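Xcc_ctr_pt (Xanthomonas campestris pv. campestris, PDB 6NJW) forms the C-terminal, Toprim-containing region of a Class 2 OLD family protein that probably cleaves nucleic acid by a two-metal mechanism. Local coordinates at residues E149-E154 / D179-L184. Sequence-based numbering, arbitrary orientation.
Sequences EVIREE and DLLLRL
L184, which touches I151 through its side chain, gives its backbone N to L180 O at 2.9 Å within its own helix; no hydrogen bond links 149-154 to 179-184. The touching side chains are one isoleucine and two leucines, and the contact is aliphatic throughout. I151 supplies both of its branches. Its CD1 meets L181 CD1 at 4.0 Å, the two side chains crossing at about a right angle, while CG2 lies 4.3 Å from L184 CD1. The I151 first torsion (chi1 -68°) accounts for this division: CG1 stands beside the backbone N and carries CD1 to L181, whereas CG2, opposite that N, serves L184. The CA atoms of I151 and L184 are 7.3 Å apart, and both side chains start toward the opposing helix. L181 sets out neither toward nor away from 149-154; with CG anti to its N (chi1 175°), CD1 reaches I151. Helices 134-154 and 178-188 are thus joined away from the magnesium site. F193 of helix 190-197, L166 of helix 160-171 and L158 of a loop also pack on I151, while F139, earlier on helix 134-154, touches L181. With 114 Å² buried, the hold is non-directional, resting on burial of three side chains, I151 being shared among several helices.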
ATOM      1  N   GLU A 149      20.831  -5.514   2.011  1.00 49.48           N
ATOM      2  CA  GLU A 149      21.768  -5.127   0.963  1.00 53.72           C
ATOM      3  C   GLU A 149      21.489  -3.718   0.463  1.00 50.77           C
ATOM      4  O   GLU A 149      22.427  -2.959   0.183  1.00 50.57           O
ATOM      5  CB  GLU A 149      21.735  -6.129  -0.192  1.00 58.54           C
ATOM      6  CG  GLU A 149      22.996  -6.095  -1.072  1.00 63.28           C
ATOM      7  CD  GLU A 149      24.302  -6.068  -0.264  1.00 72.96           C
ATOM      8  OE1 GLU A 149      24.804  -4.959   0.047  1.00 73.89           O
ATOM      9  OE2 GLU A 149      24.828  -7.163   0.056  1.00 75.31           O
ATOM     10  N   VAL A 150      20.210  -3.340   0.358  1.00 48.73           N
ATOM     11  CA  VAL A 150      19.882  -1.967  -0.026  1.00 43.27           C
ATOM     12  C   VAL A 150      20.430  -0.984   1.003  1.00 44.91           C
ATOM     13  O   VAL A 150      21.109  -0.010   0.655  1.00 44.98           O
ATOM     14  CB  VAL A 150      18.363  -1.793  -0.209  1.00 46.67           C
ATOM     15  CG1 VAL A 150      18.037  -0.329  -0.495  1.00 41.09           C
ATOM     16  CG2 VAL A 150      17.854  -2.689  -1.348  1.00 46.44           C
ATOM     17  N   ILE A 151      20.148  -1.227   2.282  1.00 44.38           N
ATOM     18  CA  ILE A 151      20.574  -0.293   3.323  1.00 47.69           C
ATOM     19  C   ILE A 151      22.085  -0.091   3.274  1.00 46.65           C
ATOM     20  O   ILE A 151      22.578   1.040   3.259  1.00 49.84           O
ATOM     21  CB  ILE A 151      20.110  -0.787   4.703  1.00 46.24           C
ATOM     22  CG1 ILE A 151      18.585  -0.710   4.792  1.00 45.98           C
ATOM     23  CG2 ILE A 151      20.768   0.037   5.832  1.00 46.20           C
ATOM     24  CD1 ILE A 151      17.997  -1.455   5.986  1.00 41.17           C
ATOM     25  N   ARG A 152      22.839  -1.191   3.194  1.00 51.46           N
ATOM     26  CA  ARG A 152      24.296  -1.095   3.193  1.00 52.04           C
ATOM     27  C   ARG A 152      24.825  -0.449   1.920  1.00 54.48           C
ATOM     28  O   ARG A 152      25.870   0.214   1.953  1.00 51.71           O
ATOM     29  CB  ARG A 152      24.900  -2.482   3.404  1.00 53.33           C
ATOM     30  CG  ARG A 152      24.799  -2.924   4.850  1.00 59.04           C
ATOM     31  CD  ARG A 152      25.355  -4.328   5.106  1.00 63.32           C
ATOM     32  NE  ARG A 152      26.446  -4.700   4.206  1.00 75.51           N
ATOM     33  CZ  ARG A 152      27.652  -4.131   4.178  1.00 81.24           C
ATOM     34  NH1 ARG A 152      27.950  -3.130   4.996  1.00 77.02           N
ATOM     35  NH2 ARG A 152      28.565  -4.559   3.312  1.00 80.52           N
ATOM     36  N   GLU A 153      24.115  -0.592   0.800  1.00 54.05           N
ATOM     37  CA  GLU A 153      24.548   0.102  -0.408  1.00 50.26           C
ATOM     38  C   GLU A 153      24.192   1.582  -0.376  1.00 54.28           C
ATOM     39  O   GLU A 153      24.936   2.407  -0.919  1.00 53.82           O
ATOM     40  CB  GLU A 153      23.938  -0.541  -1.657  1.00 55.10           C
ATOM     41  CG  GLU A 153      24.663  -0.115  -2.927  1.00 62.54           C
ATOM     42  CD  GLU A 153      24.014  -0.622  -4.196  1.00 75.61           C
ATOM     43  OE1 GLU A 153      23.713  -1.838  -4.288  1.00 75.30           O
ATOM     44  OE2 GLU A 153      23.814   0.207  -5.111  1.00 77.91           O
ATOM     45  N   GLU A 154      23.068   1.938   0.240  1.00 47.27           N
ATOM     46  CA  GLU A 154      22.671   3.340   0.296  1.00 49.57           C
ATOM     47  C   GLU A 154      23.365   4.084   1.429  1.00 47.02           C
ATOM     48  O   GLU A 154      23.554   5.303   1.342  1.00 46.50           O
ATOM     49  CB  GLU A 154      21.151   3.440   0.462  1.00 46.53           C
ATOM     50  CG  GLU A 154      20.376   3.001  -0.765  1.00 49.12           C
ATOM     51  CD  GLU A 154      20.614   3.924  -1.939  1.00 53.35           C
ATOM     52  OE1 GLU A 154      20.704   5.150  -1.717  1.00 58.04           O
ATOM     53  OE2 GLU A 154      20.715   3.423  -3.077  1.00 58.47           O
ATOM     54  N   ASP A 179      12.157   1.109  15.234  1.00 49.81           N
ATOM     55  CA  ASP A 179      12.481   2.528  15.159  1.00 47.37           C
ATOM     56  C   ASP A 179      13.742   2.740  14.339  1.00 46.04           C
ATOM     57  O   ASP A 179      13.789   3.612  13.464  1.00 47.69           O
ATOM     58  CB  ASP A 179      12.633   3.116  16.568  1.00 48.30           C
ATOM     59  CG  ASP A 179      11.303   3.224  17.307  1.00 55.18           C
ATOM     60  OD1 ASP A 179      10.245   3.239  16.648  1.00 54.50           O
ATOM     61  OD2 ASP A 179      11.314   3.294  18.551  1.00 59.45           O
ATOM     62  N   LEU A 180      14.770   1.931  14.591  1.00 44.65           N
ATOM     63  CA  LEU A 180      16.028   2.109  13.879  1.00 47.39           C
ATOM     64  C   LEU A 180      15.891   1.724  12.412  1.00 47.41           C
ATOM     65  O   LEU A 180      16.428   2.415  11.532  1.00 40.70           O
ATOM     66  CB  LEU A 180      17.130   1.294  14.555  1.00 49.04           C
ATOM     67  CG  LEU A 180      18.524   1.478  13.962  1.00 48.76           C
ATOM     68  CD1 LEU A 180      18.904   2.948  13.987  1.00 50.14           C
ATOM     69  CD2 LEU A 180      19.549   0.635  14.724  1.00 52.45           C
ATOM     70  N   LEU A 181      15.181   0.622  12.129  1.00 44.62           N
ATOM     71  CA  LEU A 181      14.934   0.251  10.738  1.00 44.11           C
ATOM     72  C   LEU A 181      14.286   1.399   9.979  1.00 38.25           C
ATOM     73  O   LEU A 181      14.765   1.802   8.916  1.00 40.97           O
ATOM     74  CB  LEU A 181      14.056  -1.003  10.665  1.00 44.82           C
ATOM     75  CG  LEU A 181      13.629  -1.399   9.252  1.00 40.91           C
ATOM     76  CD1 LEU A 181      14.855  -1.763   8.443  1.00 40.93           C
ATOM     77  CD2 LEU A 181      12.619  -2.564   9.275  1.00 43.89           C
ATOM     78  N   LEU A 182      13.188   1.937  10.510  1.00 38.29           N
ATOM     79  CA  LEU A 182      12.505   3.009   9.806  1.00 41.14           C
ATOM     80  C   LEU A 182      13.346   4.274   9.765  1.00 40.40           C
ATOM     81  O   LEU A 182      13.264   5.030   8.795  1.00 39.78           O
ATOM     82  CB  LEU A 182      11.140   3.268  10.438  1.00 42.92           C
ATOM     83  CG  LEU A 182      10.214   2.053  10.270  1.00 48.54           C
ATOM     84  CD1 LEU A 182       8.901   2.260  10.998  1.00 54.20           C
ATOM     85  CD2 LEU A 182       9.972   1.751   8.799  1.00 46.18           C
ATOM     86  N   ARG A 183      14.165   4.513  10.794  1.00 40.58           N
ATOM     87  CA  ARG A 183      15.084   5.648  10.758  1.00 42.05           C
ATOM     88  C   ARG A 183      16.054   5.523   9.590  1.00 35.30           C
ATOM     89  O   ARG A 183      16.287   6.487   8.853  1.00 38.33           O
ATOM     90  CB  ARG A 183      15.837   5.754  12.101  1.00 41.02           C
ATOM     91  CG  ARG A 183      16.653   7.035  12.294  1.00 44.46           C
ATOM     92  CD  ARG A 183      17.167   7.191  13.771  1.00 44.58           C
ATOM     93  NE  ARG A 183      16.109   6.883  14.727  1.00 49.59           N
ATOM     94  CZ  ARG A 183      16.245   6.059  15.763  1.00 49.30           C
ATOM     95  NH1 ARG A 183      17.413   5.487  16.008  1.00 49.68           N
ATOM     96  NH2 ARG A 183      15.211   5.815  16.557  1.00 46.77           N
ATOM     97  N   LEU A 184      16.617   4.344   9.385  1.00 38.84           N
ATOM     98  CA  LEU A 184      17.532   4.173   8.258  1.00 41.70           C
ATOM     99  C   LEU A 184      16.810   4.344   6.923  1.00 39.98           C
ATOM    100  O   LEU A 184      17.314   5.016   6.012  1.00 36.93           O
ATOM    101  CB  LEU A 184      18.208   2.806   8.347  1.00 40.14           C
ATOM    102  CG  LEU A 184      19.030   2.587   9.626  1.00 42.88           C
ATOM    103  CD1 LEU A 184      19.537   1.150   9.747  1.00 45.23           C
ATOM    104  CD2 LEU A 184      20.188   3.600   9.753  1.00 38.55           C
TER